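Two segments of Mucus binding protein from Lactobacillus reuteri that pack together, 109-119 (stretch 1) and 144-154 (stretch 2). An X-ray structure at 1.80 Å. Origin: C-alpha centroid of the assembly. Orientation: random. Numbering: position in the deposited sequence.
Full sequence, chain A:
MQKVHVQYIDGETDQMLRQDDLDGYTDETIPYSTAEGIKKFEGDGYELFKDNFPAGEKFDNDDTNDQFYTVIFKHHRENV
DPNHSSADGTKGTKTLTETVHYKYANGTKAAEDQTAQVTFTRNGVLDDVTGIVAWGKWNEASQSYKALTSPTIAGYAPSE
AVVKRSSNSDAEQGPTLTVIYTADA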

# COMPACT_ATOMS: atom_id res chain seq x y z
N LYS A 109 13.51 19.25 37.14
CA LYS A 109 13.16 19.94 35.91
C LYS A 109 13.62 21.39 35.89
O LYS A 109 13.40 22.14 36.84
CB LYS A 109 11.65 19.90 35.72
CG LYS A 109 11.22 20.48 34.39
CD LYS A 109 9.73 20.37 34.25
CE LYS A 109 9.35 19.95 32.85
NZ LYS A 109 7.86 19.84 32.81
N ALA A 110 14.24 21.80 34.79
CA ALA A 110 14.73 23.17 34.64
C ALA A 110 13.85 24.05 33.76
O ALA A 110 13.75 25.25 33.98
CB ALA A 110 16.17 23.14 34.11
N ALA A 111 13.23 23.46 32.74
CA ALA A 111 12.38 24.19 31.80
C ALA A 111 11.46 23.19 31.14
O ALA A 111 11.67 21.99 31.26
CB ALA A 111 13.25 24.89 30.74
N GLU A 112 10.43 23.67 30.46
CA GLU A 112 9.50 22.76 29.78
C GLU A 112 10.15 22.19 28.53
O GLU A 112 10.94 22.86 27.88
CB GLU A 112 8.18 23.44 29.42
CG GLU A 112 7.43 24.06 30.63
CD GLU A 112 7.33 23.12 31.82
OE1 GLU A 112 6.86 21.98 31.63
OE2 GLU A 112 7.73 23.51 32.94
N ASP A 113 9.80 20.95 28.21
CA ASP A 113 10.25 20.27 27.01
C ASP A 113 10.02 21.15 25.78
O ASP A 113 9.04 21.90 25.73
CB ASP A 113 9.41 19.00 26.79
CG ASP A 113 9.72 17.88 27.77
OD1 ASP A 113 10.65 18.01 28.61
OD2 ASP A 113 9.02 16.83 27.65
N GLN A 114 10.89 21.02 24.79
CA GLN A 114 10.61 21.52 23.44
C GLN A 114 10.58 20.32 22.52
O GLN A 114 11.27 19.33 22.76
CB GLN A 114 11.70 22.48 22.98
CG GLN A 114 11.59 23.83 23.61
CD GLN A 114 12.62 24.79 23.08
OE1 GLN A 114 13.48 25.26 23.83
NE2 GLN A 114 12.55 25.09 21.79
N THR A 115 9.77 20.42 21.48
CA THR A 115 9.65 19.33 20.52
C THR A 115 9.77 19.86 19.12
O THR A 115 9.61 21.05 18.89
CB THR A 115 8.30 18.60 20.63
OG1 THR A 115 7.21 19.52 20.47
CG2 THR A 115 8.22 17.89 21.99
N ALA A 116 10.05 18.95 18.19
CA ALA A 116 10.07 19.28 16.78
C ALA A 116 9.69 18.03 16.02
O ALA A 116 9.79 16.92 16.55
CB ALA A 116 11.44 19.73 16.37
N GLN A 117 9.27 18.21 14.77
CA GLN A 117 8.75 17.10 14.00
C GLN A 117 9.37 17.03 12.62
O GLN A 117 9.76 18.05 12.05
CB GLN A 117 7.23 17.20 13.91
CG GLN A 117 6.51 16.93 15.24
CD GLN A 117 5.04 16.67 15.03
OE1 GLN A 117 4.41 17.29 14.18
NE2 GLN A 117 4.48 15.77 15.82
N VAL A 118 9.51 15.80 12.11
CA VAL A 118 9.88 15.58 10.74
C VAL A 118 8.87 14.61 10.13
O VAL A 118 8.21 13.81 10.82
CB VAL A 118 11.33 14.98 10.54
CG1 VAL A 118 12.43 15.97 11.06
CG2 VAL A 118 11.45 13.62 11.22
N THR A 119 8.69 14.74 8.82
CA THR A 119 7.74 13.90 8.09
C THR A 119 8.43 13.22 6.93
O THR A 119 9.20 13.85 6.20
CB THR A 119 6.58 14.79 7.56
OG1 THR A 119 5.85 15.29 8.68
CG2 THR A 119 5.66 14.00 6.65
N SER A 144 15.99 16.24 8.95
CA SER A 144 16.53 16.97 10.11
C SER A 144 15.45 17.80 10.81
O SER A 144 14.55 18.37 10.17
CB SER A 144 17.74 17.83 9.69
OG SER A 144 17.34 18.69 8.64
N TYR A 145 15.51 17.82 12.14
CA TYR A 145 14.57 18.57 12.95
C TYR A 145 15.01 20.00 12.93
O TYR A 145 16.19 20.26 12.71
CB TYR A 145 14.58 18.04 14.41
CG TYR A 145 14.01 16.64 14.47
CD1 TYR A 145 12.64 16.43 14.54
CD2 TYR A 145 14.84 15.52 14.42
CE1 TYR A 145 12.10 15.16 14.58
CE2 TYR A 145 14.31 14.22 14.48
CZ TYR A 145 12.93 14.06 14.55
OH TYR A 145 12.37 12.80 14.60
N LYS A 146 14.07 20.92 13.11
CA LYS A 146 14.40 22.33 13.31
C LYS A 146 15.34 22.42 14.52
O LYS A 146 15.19 21.65 15.47
CB LYS A 146 13.12 23.10 13.60
CG LYS A 146 13.31 24.62 13.57
CD LYS A 146 12.08 25.34 14.13
CE LYS A 146 12.36 26.84 14.22
NZ LYS A 146 13.00 27.35 12.96
N ALA A 147 16.30 23.34 14.49
CA ALA A 147 17.15 23.57 15.66
C ALA A 147 16.36 24.05 16.87
O ALA A 147 15.52 24.95 16.78
CB ALA A 147 18.29 24.56 15.34
N LEU A 148 16.64 23.44 18.02
CA LEU A 148 15.97 23.84 19.26
C LEU A 148 16.96 24.53 20.19
O LEU A 148 17.96 23.95 20.57
CB LEU A 148 15.38 22.61 19.95
CG LEU A 148 14.38 21.83 19.10
CD1 LEU A 148 13.75 20.69 19.89
CD2 LEU A 148 13.29 22.78 18.54
N THR A 149 16.67 25.78 20.51
CA THR A 149 17.58 26.55 21.34
C THR A 149 17.21 26.33 22.79
O THR A 149 16.06 26.52 23.19
CB THR A 149 17.50 28.04 21.04
OG1 THR A 149 17.79 28.26 19.65
CG2 THR A 149 18.52 28.82 21.90
N SER A 150 18.18 25.88 23.57
CA SER A 150 17.94 25.68 24.98
C SER A 150 17.71 27.05 25.64
O SER A 150 18.39 28.04 25.30
CB SER A 150 19.13 24.95 25.62
OG SER A 150 19.34 23.68 24.99
N PRO A 151 16.75 27.12 26.55
CA PRO A 151 16.46 28.40 27.20
C PRO A 151 17.61 28.90 28.06
O PRO A 151 18.41 28.11 28.57
CB PRO A 151 15.26 28.09 28.11
CG PRO A 151 15.16 26.58 28.18
CD PRO A 151 15.75 26.08 26.88
N THR A 152 17.66 30.21 28.23
CA THR A 152 18.64 30.83 29.12
C THR A 152 18.07 30.90 30.52
O THR A 152 16.98 31.42 30.73
CB THR A 152 18.99 32.22 28.62
OG1 THR A 152 19.61 32.10 27.34
CG2 THR A 152 19.92 32.96 29.62
N ILE A 153 18.80 30.33 31.47
CA ILE A 153 18.39 30.33 32.86
C ILE A 153 19.49 31.02 33.66
O ILE A 153 20.62 30.54 33.71
CB ILE A 153 18.14 28.88 33.34
CG1 ILE A 153 17.17 28.17 32.39
CG2 ILE A 153 17.57 28.85 34.78
CD1 ILE A 153 16.75 26.78 32.84
N ALA A 154 19.17 32.16 34.27
CA ALA A 154 20.18 32.93 35.00
C ALA A 154 20.93 32.04 35.98
O ALA A 154 20.32 31.30 36.75
CB ALA A 154 19.54 34.12 35.74
O HOH W 1 11.25 20.38 12.56

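The two stretches run in nearly opposite directions, 166° apart end to end. Stretch 1 is mostly strand, and the strand continues beyond T119. Stretch 2 is largely irregular, with a short strand at L148 and T149. The register is antiparallel: A110 lies across from I153, A111 from P151, Q114 from L148 and A116 from Y145. The CA atoms of A116 and Y145 are 6.0 Å apart, and those of A110 and I153 are 8.2 Å apart. No clear direct hydrogen bond joins the stretches. Side-chain packing and one bridging water make the contact, which buries 572 Å² in total.

Apolar contacts run along its length. Along the strand, Q114, A116 and V118 point their CA-to-CB bonds toward stretch 2, while T115 and Q117 point away. This is the alternation expected of an extended chain. A110 and A111 both point toward stretch 2, at the corner where the chain turns. There A110 CB lies 3.9 Å from I153 CD1, and A111 CB lies 3.6 Å from P151 CG. Farther along, A116 CB touches two larger residues: Y145 CD1 is 4.0 Å away and L148 CD2 is 4.2 Å away. L148 also packs against backbone, with its CD1 4.0 Å from Q114 O.

The aromatic contact is at the other end. The Y145 CA-to-CB bond points sideways, but the ring comes nearer to stretch 1. V118 CG1 sits over one face of the Y145 ring, 3.7 Å from the ring centroid and 17° off the ring normal. This is a CH-pi contact, in which a methyl group meets the pi electrons. The same methyl also approaches backbone: V118 CG1 is 3.3 Å from S144 O. Q117 N lies at the ring edge, 3.8 Å from Y145 CD1. The Y145 hydroxyl is hydrogen-bonded elsewhere in the structure.

Polar contacts are few. Water 1 bridges the two backbones. The water 1 oxygen donates to Q117 O at 2.8 Å and accepts from K146 N at 2.9 Å, so it satisfies a carbonyl on one stretch and an amide on the other. The Q114 side chain ends near T149 and P151, but its terminal amide is probably turned over in the model, so its polar pairing remains open. Within stretch 1, K109 NZ donates a hydrogen bond to E112 OE1 at 2.6 Å, as part of a salt bridge. These opposite charges pair across the corner at A111, and neither residue contacts stretch 2.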